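Local coordinates for lipolytic protein G-D-S-L family (Chitinophaga pinensis, PDB 4Q7Q) that is of unknown function but probably hydrolyses ester bonds as a lipase or acylhydrolase of the GDSL family within the SGNH hydrolase clan, at residues E5-A10 with K45-G50; P129-D134 with L184-M189; T156-A161 with D177-P182. One frame throughout, in Å; residues are numbered along the deposited sequence.

Interaction 1: residues E5-A10 with K45-G50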
loop_
_atom_site.group_PDB
_atom_site.type_symbol
_atom_site.label_atom_id
_atom_site.label_comp_id
_atom_site.label_asym_id
_atom_site.label_seq_id
_atom_site.Cartn_x
_atom_site.Cartn_y
_atom_site.Cartn_z
ATOM N N GLU A 5 3.475 6.933 25.931
ATOM C CA GLU A 5 2.849 7.529 24.752
ATOM C C GLU A 5 3.862 7.889 23.680
ATOM O O GLU A 5 4.853 8.569 23.951
ATOM C CB GLU A 5 2.028 8.767 25.119
ATOM C CG GLU A 5 1.516 9.522 23.894
ATOM C CD GLU A 5 0.694 10.746 24.249
ATOM O OE1 GLU A 5 -0.266 10.609 25.036
ATOM O OE2 GLU A 5 1.010 11.845 23.740
ATOM N N LEU A 6 3.609 7.414 22.464
ATOM C CA LEU A 6 4.449 7.741 21.324
ATOM C C LEU A 6 3.593 8.228 20.165
ATOM O O LEU A 6 2.573 7.622 19.829
ATOM C CB LEU A 6 5.262 6.521 20.881
ATOM C CG LEU A 6 6.257 5.946 21.888
ATOM C CD1 LEU A 6 6.856 4.652 21.351
ATOM C CD2 LEU A 6 7.346 6.964 22.212
ATOM N N THR A 7 4.012 9.330 19.557
ATOM C CA THR A 7 3.346 9.849 18.376
ATOM C C THR A 7 3.916 9.150 17.145
ATOM O O THR A 7 5.129 9.137 16.932
ATOM C CB THR A 7 3.515 11.373 18.253
ATOM O OG1 THR A 7 2.856 12.020 19.353
ATOM C CG2 THR A 7 2.919 11.878 16.947
ATOM N N TRP A 8 3.027 8.564 16.352
ATOM C CA TRP A 8 3.400 7.794 15.175
ATOM C C TRP A 8 2.781 8.414 13.934
ATOM O O TRP A 8 1.561 8.426 13.791
ATOM C CB TRP A 8 2.908 6.352 15.333
ATOM C CG TRP A 8 2.838 5.542 14.060
ATOM C CD1 TRP A 8 3.703 5.582 12.997
ATOM C CD2 TRP A 8 1.830 4.587 13.720
ATOM N NE1 TRP A 8 3.299 4.692 12.028
ATOM C CE2 TRP A 8 2.146 4.075 12.446
ATOM C CE3 TRP A 8 0.686 4.111 14.371
ATOM C CZ2 TRP A 8 1.361 3.114 11.810
ATOM C CZ3 TRP A 8 -0.090 3.155 13.743
ATOM C CH2 TRP A 8 0.254 2.663 12.476
ATOM N N VAL A 9 3.631 8.925 13.047
ATOM C CA VAL A 9 3.184 9.461 11.769
ATOM C C VAL A 9 3.238 8.354 10.722
ATOM O O VAL A 9 4.304 7.782 10.460
ATOM C CB VAL A 9 4.040 10.666 11.322
ATOM C CG1 VAL A 9 3.692 11.091 9.904
ATOM C CG2 VAL A 9 3.846 11.821 12.283
ATOM N N ALA A 10 2.078 8.026 10.159
ATOM C CA ALA A 10 1.987 6.999 9.134
ATOM C C ALA A 10 1.901 7.662 7.769
ATOM O O ALA A 10 0.869 8.214 7.406
ATOM C CB ALA A 10 0.768 6.113 9.377
ATOM N N LYS A 45 0.090 6.505 19.114
ATOM C CA LYS A 45 -0.938 7.454 18.716
ATOM C C LYS A 45 -0.720 7.880 17.276
ATOM O O LYS A 45 0.189 8.664 16.985
ATOM C CB LYS A 45 -0.891 8.675 19.630
ATOM C CG LYS A 45 -0.979 8.323 21.102
ATOM C CD LYS A 45 -2.330 7.711 21.455
ATOM C CE LYS A 45 -2.415 7.414 22.943
ATOM N NZ LYS A 45 -3.789 6.999 23.328
ATOM N N TYR A 46 -1.554 7.373 16.375
ATOM C CA TYR A 46 -1.318 7.590 14.953
ATOM C C TYR A 46 -1.714 8.961 14.440
ATOM O O TYR A 46 -2.664 9.590 14.918
ATOM C CB TYR A 46 -1.940 6.484 14.083
ATOM C CG TYR A 46 -3.444 6.552 13.867
ATOM C CD1 TYR A 46 -4.009 7.456 12.964
ATOM C CD2 TYR A 46 -4.295 5.666 14.516
ATOM C CE1 TYR A 46 -5.381 7.510 12.759
ATOM C CE2 TYR A 46 -5.669 5.698 14.300
ATOM C CZ TYR A 46 -6.207 6.627 13.429
ATOM O OH TYR A 46 -7.572 6.648 13.221
ATOM N N ILE A 47 -0.951 9.409 13.452
ATOM C CA ILE A 47 -1.314 10.551 12.643
ATOM C C ILE A 47 -1.358 10.042 11.216
ATOM O O ILE A 47 -0.383 9.477 10.719
ATOM C CB ILE A 47 -0.285 11.670 12.790
ATOM C CG1 ILE A 47 -0.385 12.254 14.197
ATOM C CG2 ILE A 47 -0.504 12.749 11.740
ATOM C CD1 ILE A 47 0.673 13.269 14.503
ATOM N N ASN A 48 -2.500 10.223 10.570
ATOM C CA ASN A 48 -2.708 9.716 9.226
ATOM C C ASN A 48 -2.147 10.664 8.167
ATOM O O ASN A 48 -2.755 11.687 7.837
ATOM C CB ASN A 48 -4.201 9.469 8.996
ATOM C CG ASN A 48 -4.487 8.731 7.706
ATOM O OD1 ASN A 48 -3.760 8.870 6.718
ATOM N ND2 ASN A 48 -5.556 7.943 7.700
ATOM N N GLN A 49 -0.974 10.320 7.652
ATOM C CA GLN A 49 -0.376 11.048 6.541
ATOM C C GLN A 49 -0.409 10.186 5.277
ATOM O O GLN A 49 0.539 10.138 4.488
ATOM C CB GLN A 49 1.034 11.540 6.888
ATOM C CG GLN A 49 1.024 12.809 7.731
ATOM C CD GLN A 49 0.838 14.054 6.889
ATOM O OE1 GLN A 49 0.681 13.979 5.665
ATOM N NE2 GLN A 49 0.881 15.216 7.538
ATOM N N GLY A 50 -1.531 9.494 5.101
ATOM C CA GLY A 50 -1.801 8.769 3.878
ATOM C C GLY A 50 -2.493 9.711 2.923
ATOM O O GLY A 50 -3.448 10.409 3.293
#

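Interaction 2: residues P129-D134 with L184-M189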
loop_
_atom_site.group_PDB
_atom_site.type_symbol
_atom_site.label_atom_id
_atom_site.label_comp_id
_atom_site.label_asym_id
_atom_site.label_seq_id
_atom_site.Cartn_x
_atom_site.Cartn_y
_atom_site.Cartn_z
ATOM N N PRO A 129 5.256 -2.542 -0.702
ATOM C CA PRO A 129 3.903 -2.680 -1.238
ATOM C C PRO A 129 3.392 -4.110 -1.109
ATOM O O PRO A 129 4.152 -5.076 -1.204
ATOM C CB PRO A 129 4.071 -2.320 -2.717
ATOM C CG PRO A 129 5.261 -1.437 -2.761
ATOM C CD PRO A 129 6.185 -1.942 -1.675
HETATM N N MSE A 130 2.096 -4.233 -0.868
HETATM C CA MSE A 130 1.445 -5.527 -0.904
HETATM C C MSE A 130 1.227 -5.924 -2.357
HETATM O O MSE A 130 1.094 -5.070 -3.230
HETATM C CB MSE A 130 0.101 -5.442 -0.182
HETATM C CG MSE A 130 -0.565 -6.791 0.038
HETATM SE SE MSE A 130 -2.088 -6.743 1.269
HETATM C CE MSE A 130 -3.416 -6.038 0.030
ATOM N N GLN A 131 1.179 -7.223 -2.624
ATOM C CA GLN A 131 0.734 -7.661 -3.939
ATOM C C GLN A 131 -0.692 -7.174 -4.175
ATOM O O GLN A 131 -1.431 -6.847 -3.234
ATOM C CB GLN A 131 0.856 -9.175 -4.081
ATOM C CG GLN A 131 2.306 -9.620 -4.035
ATOM C CD GLN A 131 2.496 -11.092 -4.303
ATOM O OE1 GLN A 131 2.025 -11.625 -5.314
ATOM N NE2 GLN A 131 3.211 -11.760 -3.410
ATOM N N ARG A 132 -1.064 -7.081 -5.438
ATOM C CA ARG A 132 -2.382 -6.580 -5.790
ATOM C C ARG A 132 -2.918 -7.351 -6.973
ATOM O O ARG A 132 -2.177 -7.666 -7.912
ATOM C CB ARG A 132 -2.310 -5.086 -6.126
ATOM C CG ARG A 132 -1.197 -4.703 -7.082
ATOM C CD ARG A 132 -1.058 -3.199 -7.229
ATOM N NE ARG A 132 -2.141 -2.610 -8.013
ATOM C CZ ARG A 132 -2.277 -1.307 -8.232
ATOM N NH1 ARG A 132 -1.403 -0.448 -7.707
ATOM N NH2 ARG A 132 -3.284 -0.863 -8.972
ATOM N N ASN A 133 -4.198 -7.693 -6.928
ATOM C CA ASN A 133 -4.803 -8.290 -8.104
ATOM C C ASN A 133 -5.478 -7.209 -8.936
ATOM O O ASN A 133 -5.244 -6.023 -8.696
ATOM C CB ASN A 133 -5.742 -9.443 -7.749
ATOM C CG ASN A 133 -5.623 -10.583 -8.728
ATOM O OD1 ASN A 133 -5.586 -10.359 -9.934
ATOM N ND2 ASN A 133 -5.527 -11.809 -8.221
ATOM N N ASP A 134 -6.279 -7.603 -9.923
ATOM C CA ASP A 134 -6.981 -6.625 -10.749
ATOM C C ASP A 134 -7.781 -5.696 -9.847
ATOM O O ASP A 134 -8.574 -6.146 -9.023
ATOM C CB ASP A 134 -7.947 -7.322 -11.710
ATOM C CG ASP A 134 -7.248 -8.029 -12.854
ATOM O OD1 ASP A 134 -6.002 -8.073 -12.901
ATOM O OD2 ASP A 134 -7.972 -8.548 -13.720
ATOM N N LEU A 184 -0.102 -13.096 2.194
ATOM C CA LEU A 184 -0.589 -12.042 1.307
ATOM C C LEU A 184 -0.368 -12.367 -0.172
ATOM O O LEU A 184 0.373 -11.688 -0.874
ATOM C CB LEU A 184 0.030 -10.694 1.704
ATOM C CG LEU A 184 -0.270 -10.262 3.145
ATOM C CD1 LEU A 184 0.353 -8.906 3.462
ATOM C CD2 LEU A 184 -1.777 -10.239 3.393
ATOM N N THR A 185 -1.036 -13.414 -0.642
ATOM C CA THR A 185 -0.823 -13.914 -1.997
ATOM C C THR A 185 -1.901 -13.464 -2.981
ATOM O O THR A 185 -3.026 -13.162 -2.585
ATOM C CB THR A 185 -0.762 -15.440 -1.992
ATOM O OG1 THR A 185 -1.949 -15.950 -1.376
ATOM C CG2 THR A 185 0.444 -15.901 -1.196
ATOM N N LEU A 186 -1.549 -13.415 -4.266
ATOM C CA LEU A 186 -2.494 -13.011 -5.308
ATOM C C LEU A 186 -3.802 -13.793 -5.302
ATOM O O LEU A 186 -4.876 -13.220 -5.505
ATOM C CB LEU A 186 -1.858 -13.126 -6.690
ATOM C CG LEU A 186 -0.978 -11.956 -7.104
ATOM C CD1 LEU A 186 -0.366 -12.235 -8.469
ATOM C CD2 LEU A 186 -1.794 -10.677 -7.113
ATOM N N ARG A 187 -3.708 -15.101 -5.080
ATOM C CA ARG A 187 -4.883 -15.955 -5.112
ATOM C C ARG A 187 -5.872 -15.598 -4.005
ATOM O O ARG A 187 -7.049 -15.950 -4.081
ATOM C CB ARG A 187 -4.481 -17.433 -5.015
ATOM C CG ARG A 187 -3.985 -17.864 -3.637
ATOM C CD ARG A 187 -3.449 -19.298 -3.647
ATOM N NE ARG A 187 -2.099 -19.358 -4.204
ATOM C CZ ARG A 187 -0.985 -19.308 -3.478
ATOM N NH1 ARG A 187 -1.053 -19.213 -2.156
ATOM N NH2 ARG A 187 0.199 -19.361 -4.074
ATOM N N ASN A 188 -5.397 -14.893 -2.981
ATOM C CA ASN A 188 -6.242 -14.553 -1.843
ATOM C C ASN A 188 -6.699 -13.108 -1.820
ATOM O O ASN A 188 -7.308 -12.675 -0.852
ATOM C CB ASN A 188 -5.541 -14.899 -0.529
ATOM C CG ASN A 188 -5.610 -16.369 -0.214
ATOM O OD1 ASN A 188 -6.616 -17.020 -0.486
ATOM N ND2 ASN A 188 -4.539 -16.907 0.352
HETATM N N MSE A 189 -6.405 -12.354 -2.873
HETATM C CA MSE A 189 -6.827 -10.957 -2.912
HETATM C C MSE A 189 -8.344 -10.819 -3.014
HETATM O O MSE A 189 -8.952 -10.070 -2.253
HETATM C CB MSE A 189 -6.130 -10.215 -4.050
HETATM C CG MSE A 189 -4.628 -10.137 -3.867
HETATM SE SE MSE A 189 -4.171 -9.039 -2.329
HETATM C CE MSE A 189 -2.423 -9.797 -1.880
HETATM O O HOH W 1 1.690 -9.329 -0.716
HETATM O O HOH W 2 1.144 -14.309 -4.951
#

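Interaction 3: residues T156-A161 with D177-P182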
loop_
_atom_site.group_PDB
_atom_site.type_symbol
_atom_site.label_atom_id
_atom_site.label_comp_id
_atom_site.label_asym_id
_atom_site.label_seq_id
_atom_site.Cartn_x
_atom_site.Cartn_y
_atom_site.Cartn_z
ATOM N N THR A 156 8.187 -5.019 -12.595
ATOM C CA THR A 156 7.307 -5.765 -11.702
ATOM C C THR A 156 7.133 -4.993 -10.411
ATOM O O THR A 156 7.990 -4.196 -10.031
ATOM C CB THR A 156 7.887 -7.131 -11.323
ATOM O OG1 THR A 156 9.078 -6.932 -10.553
ATOM C CG2 THR A 156 8.197 -7.962 -12.564
ATOM N N LEU A 157 6.035 -5.247 -9.718
ATOM C CA LEU A 157 5.813 -4.625 -8.420
ATOM C C LEU A 157 6.867 -5.126 -7.440
ATOM O O LEU A 157 7.302 -4.389 -6.541
ATOM C CB LEU A 157 4.399 -4.921 -7.908
ATOM C CG LEU A 157 3.999 -4.279 -6.577
ATOM C CD1 LEU A 157 4.144 -2.752 -6.613
ATOM C CD2 LEU A 157 2.572 -4.675 -6.249
ATOM N N GLU A 158 7.313 -6.365 -7.637
ATOM C CA GLU A 158 8.346 -6.918 -6.777
ATOM C C GLU A 158 9.619 -6.067 -6.775
ATOM O O GLU A 158 10.296 -5.970 -5.751
ATOM C CB GLU A 158 8.671 -8.362 -7.157
ATOM C CG GLU A 158 9.641 -8.990 -6.181
ATOM C CD GLU A 158 9.987 -10.426 -6.504
ATOM O OE1 GLU A 158 9.764 -10.861 -7.654
ATOM O OE2 GLU A 158 10.484 -11.123 -5.597
ATOM N N GLU A 159 9.944 -5.449 -7.911
ATOM C CA GLU A 159 11.115 -4.572 -7.962
ATOM C C GLU A 159 10.993 -3.410 -6.987
ATOM O O GLU A 159 11.989 -2.954 -6.419
ATOM C CB GLU A 159 11.315 -4.010 -9.356
ATOM C CG GLU A 159 11.760 -5.023 -10.362
ATOM C CD GLU A 159 11.895 -4.399 -11.726
ATOM O OE1 GLU A 159 12.768 -3.520 -11.892
ATOM O OE2 GLU A 159 11.115 -4.767 -12.618
ATOM N N PHE A 160 9.769 -2.923 -6.817
ATOM C CA PHE A 160 9.494 -1.835 -5.881
ATOM C C PHE A 160 9.668 -2.314 -4.442
ATOM O O PHE A 160 10.263 -1.624 -3.616
ATOM C CB PHE A 160 8.095 -1.256 -6.135
ATOM C CG PHE A 160 7.991 -0.501 -7.426
ATOM C CD1 PHE A 160 7.978 -1.175 -8.642
ATOM C CD2 PHE A 160 7.935 0.887 -7.438
ATOM C CE1 PHE A 160 7.904 -0.480 -9.841
ATOM C CE2 PHE A 160 7.863 1.584 -8.630
ATOM C CZ PHE A 160 7.843 0.903 -9.830
ATOM N N ALA A 161 9.154 -3.499 -4.141
ATOM C CA ALA A 161 9.369 -4.085 -2.824
ATOM C C ALA A 161 10.860 -4.274 -2.564
ATOM O O ALA A 161 11.349 -4.000 -1.467
ATOM C CB ALA A 161 8.639 -5.404 -2.708
ATOM N N ASP A 177 7.871 -6.523 5.304
ATOM C CA ASP A 177 7.805 -7.032 3.934
ATOM C C ASP A 177 6.438 -7.642 3.657
ATOM O O ASP A 177 6.246 -8.851 3.807
ATOM C CB ASP A 177 8.906 -8.062 3.674
ATOM C CG ASP A 177 9.104 -8.356 2.192
ATOM O OD1 ASP A 177 8.267 -7.930 1.374
ATOM O OD2 ASP A 177 10.108 -9.021 1.845
ATOM N N LEU A 178 5.487 -6.812 3.249
ATOM C CA LEU A 178 4.175 -7.329 2.868
ATOM C C LEU A 178 4.221 -8.099 1.550
ATOM O O LEU A 178 3.478 -9.060 1.367
ATOM C CB LEU A 178 3.140 -6.210 2.765
ATOM C CG LEU A 178 2.937 -5.366 4.023
ATOM C CD1 LEU A 178 1.908 -4.299 3.740
ATOM C CD2 LEU A 178 2.522 -6.247 5.201
ATOM N N TYR A 179 5.080 -7.667 0.631
ATOM C CA TYR A 179 5.131 -8.286 -0.687
ATOM C C TYR A 179 5.398 -9.784 -0.568
ATOM O O TYR A 179 4.748 -10.596 -1.228
ATOM C CB TYR A 179 6.186 -7.637 -1.598
ATOM C CG TYR A 179 6.008 -8.123 -3.012
ATOM C CD1 TYR A 179 6.513 -9.356 -3.404
ATOM C CD2 TYR A 179 5.277 -7.389 -3.939
ATOM C CE1 TYR A 179 6.314 -9.845 -4.663
ATOM C CE2 TYR A 179 5.082 -7.873 -5.229
ATOM C CZ TYR A 179 5.608 -9.103 -5.577
ATOM O OH TYR A 179 5.417 -9.618 -6.832
ATOM N N HIS A 180 6.351 -10.148 0.284
ATOM C CA HIS A 180 6.718 -11.551 0.440
ATOM C C HIS A 180 6.071 -12.230 1.642
ATOM O O HIS A 180 6.451 -13.340 2.013
ATOM C CB HIS A 180 8.242 -11.706 0.480
ATOM C CG HIS A 180 8.933 -11.184 -0.745
ATOM N ND1 HIS A 180 9.588 -9.972 -0.771
ATOM C CD2 HIS A 180 9.068 -11.712 -1.983
ATOM C CE1 HIS A 180 10.097 -9.774 -1.975
ATOM N NE2 HIS A 180 9.796 -10.814 -2.730
ATOM N N HIS A 181 5.088 -11.571 2.244
ATOM C CA HIS A 181 4.363 -12.155 3.365
ATOM C C HIS A 181 3.640 -13.425 2.913
ATOM O O HIS A 181 2.888 -13.398 1.948
ATOM C CB HIS A 181 3.365 -11.136 3.919
ATOM C CG HIS A 181 2.815 -11.493 5.264
ATOM N ND1 HIS A 181 2.051 -12.618 5.483
ATOM C CD2 HIS A 181 2.914 -10.865 6.459
ATOM C CE1 HIS A 181 1.713 -12.675 6.761
ATOM N NE2 HIS A 181 2.220 -11.623 7.373
ATOM N N PRO A 182 3.875 -14.548 3.607
ATOM C CA PRO A 182 3.310 -15.823 3.144
ATOM C C PRO A 182 1.775 -15.861 3.092
ATOM O O PRO A 182 1.215 -16.710 2.391
ATOM C CB PRO A 182 3.854 -16.845 4.153
ATOM C CG PRO A 182 4.260 -16.037 5.345
ATOM C CD PRO A 182 4.697 -14.708 4.818
HETATM O O HOH W 3 5.435 -8.282 -9.021
#

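Interaction 1: residues E5-A10 with K45-G50
Trp8 and Tyr46 are bridge partners on two parallel strands, 6-10 and 45-50, whose short axes approach to 4.6 Å. The register rests on five backbone hydrogen bonds. Leu6 O accepts from Lys45 N, Lys45 O from Trp8 N, Trp8 O from Ile47 N at 2.7 Å, Ile47 O from Ala10 N, and Ala10 O from Gln49 N. Trp8 O also receives a CA-H...O contact from Tyr46 CA at 3.2 Å.

Two layers of side chains follow from this register. On one face the CE3 corner of the Trp8 indole lies 3.6 Å from Tyr46 CB, met obliquely; the tyrosine CG sits between its own N and carbonyl carbon (chi1 77°), and its ring leads away from the neighbouring strand. Ala10 CB covers one face of the indole near the rim. On the other face Ile47 CD1 reaches Thr7 CG2 at 3.6 Å and, more loosely, Val9 CG2. Val9 CG1 lies beside Gln49 CG, 3.8 Å away, both side chains pointing the same way.

A second shell fixes the polar ends. Ser75 takes the Trp8 NE1 bond, Phe255 meets the indole edge-to-face, and Leu34 and Leu37 of helix 33-40 pack on it. Asp20 binds both Tyr46 OH and Asn48 ND2, while Asn48 OD1 accepts from Gly50 N at 2.8 Å, an Asx turn at the end of the strand. Strand 44-50 is outermost in the chain's five-stranded parallel sheet, and its pairing with 6-12, with helix 33-40 between them in sequence, makes the beta-alpha-beta crossover typical of the SGNH hydrolase fold.

Interaction 2: residues P129-D134 with L184-M189
Asn133 and Leu186 make the one direct hydrogen bond between these two loop segments: Asn133 ND2 donates to Leu186 O over 3.1 Å, with an N-H...O angle of 145°. The acceptor lies close to the amide plane of Asn133, but the donor stands well above the carbonyl plane of Leu186. Met189 N, closing the short 3-10 turn, reaches the same oxygen from the opposite face, so two N-H groups grip it. At the other end of the amide, Asn133 OD1 accepts from the backbone N of the next residue, Asp134, at 2.8 Å, and the two bonds together fix the rotation of the group.

Water carries the remaining polar links. One water bridges Gln131 N and Leu184 O; another donates to Gln131 OE1 and accepts from Leu186 N at 2.9 Å. The Gln131 side chain crosses that of Leu186 at about a right angle, its OE1 3.5 Å from Leu186 CG, while NE2 bonds to Tyr179 O.

Apolar packing joins Met130 and Met189, both selenomethionine in the crystal, which meet tip to tip, with Met130 CE 3.9 Å from Met189 SE. The Met130 selenium rests on Leu184 CD1, the two side chains crossing at about a right angle. Nearer the backbone, Met189 CB lies 3.8 Å from Asn133 CB. Apart from these pairs, a bend at chi2 (-66°) accompanies the approach of Met189 to Gln131, where the methyl Met189 CE lies against a carbonyl oxygen, 3.4 Å from Gln131 O.

Chemically, this is a mixed interface: the methionine and leucine side chains give a buried apolar layer, the Asn133 amide adds a second donor to Leu186 O, and two waters serve Gln131 N, Leu184 O and Leu186 N, joining segments that have no strand pairing between them.

Interaction 3: residues T156-A161 with D177-P182
The first turn of helix 157-171 receives the type I turn Leu178-His181, which follows the short edge strand 175-176 of the parallel sheet. Tyr179 carries the packing: Glu158 CA stands over one face of its ring, 3.9 Å from the centroid and 22° off the normal, a CH-pi contact. Tyr179 CG is anti to the backbone N (chi1 -169°), and the ring beyond it lies against the helix; Leu157 CG touches CE2, and Ala161 CB packs 3.5 Å from Tyr179 CB. A water links Tyr179 OH, at 2.6 Å, with Glu158 N. That N-H belongs to the opening turn of a helix whose start is a capping box: Thr156 OG1 accepts from Glu159 N, and Glu159 OE2 from Thr156 N. An alanine in place of Tyr179 would probably open a gap beside Glu158 CA and Leu157 CG and leave the water without its phenol partner. Beside the tyrosine, His180 NE2 donates to Glu158 OE2 over 3.0 Å, nearly straight at 177°, on the anti side of the carboxylate. The imidazole has Tyr179 CD1 over its centre, and its ND1 donates to Asp177 OD2 at 2.8 Å, so a carboxylate at each nitrogen would probably favour the protonated ring.

Interaction 1 comes first along the chain and closes before the other two open. It joins strands 6-12 and 44-50 at one edge of the parallel sheet, whereas interaction 2 joins the loops after strands 123-127 and 175-176, and interaction 3 sets the start of helix 157-171 against the latter loop. The centre of interaction 1 lies about 26 Å from that of interaction 2, across the chain's centre, and about 24 Å from that of interaction 3. Interactions 2 and 3, about 10 Å apart between centres, touch where Met130 O packs on Leu157 CD2 and Pro129 O on Tyr179 CB. Both segments of interaction 3 fall between those of interaction 2, so this helix start and both loops pack as one unit.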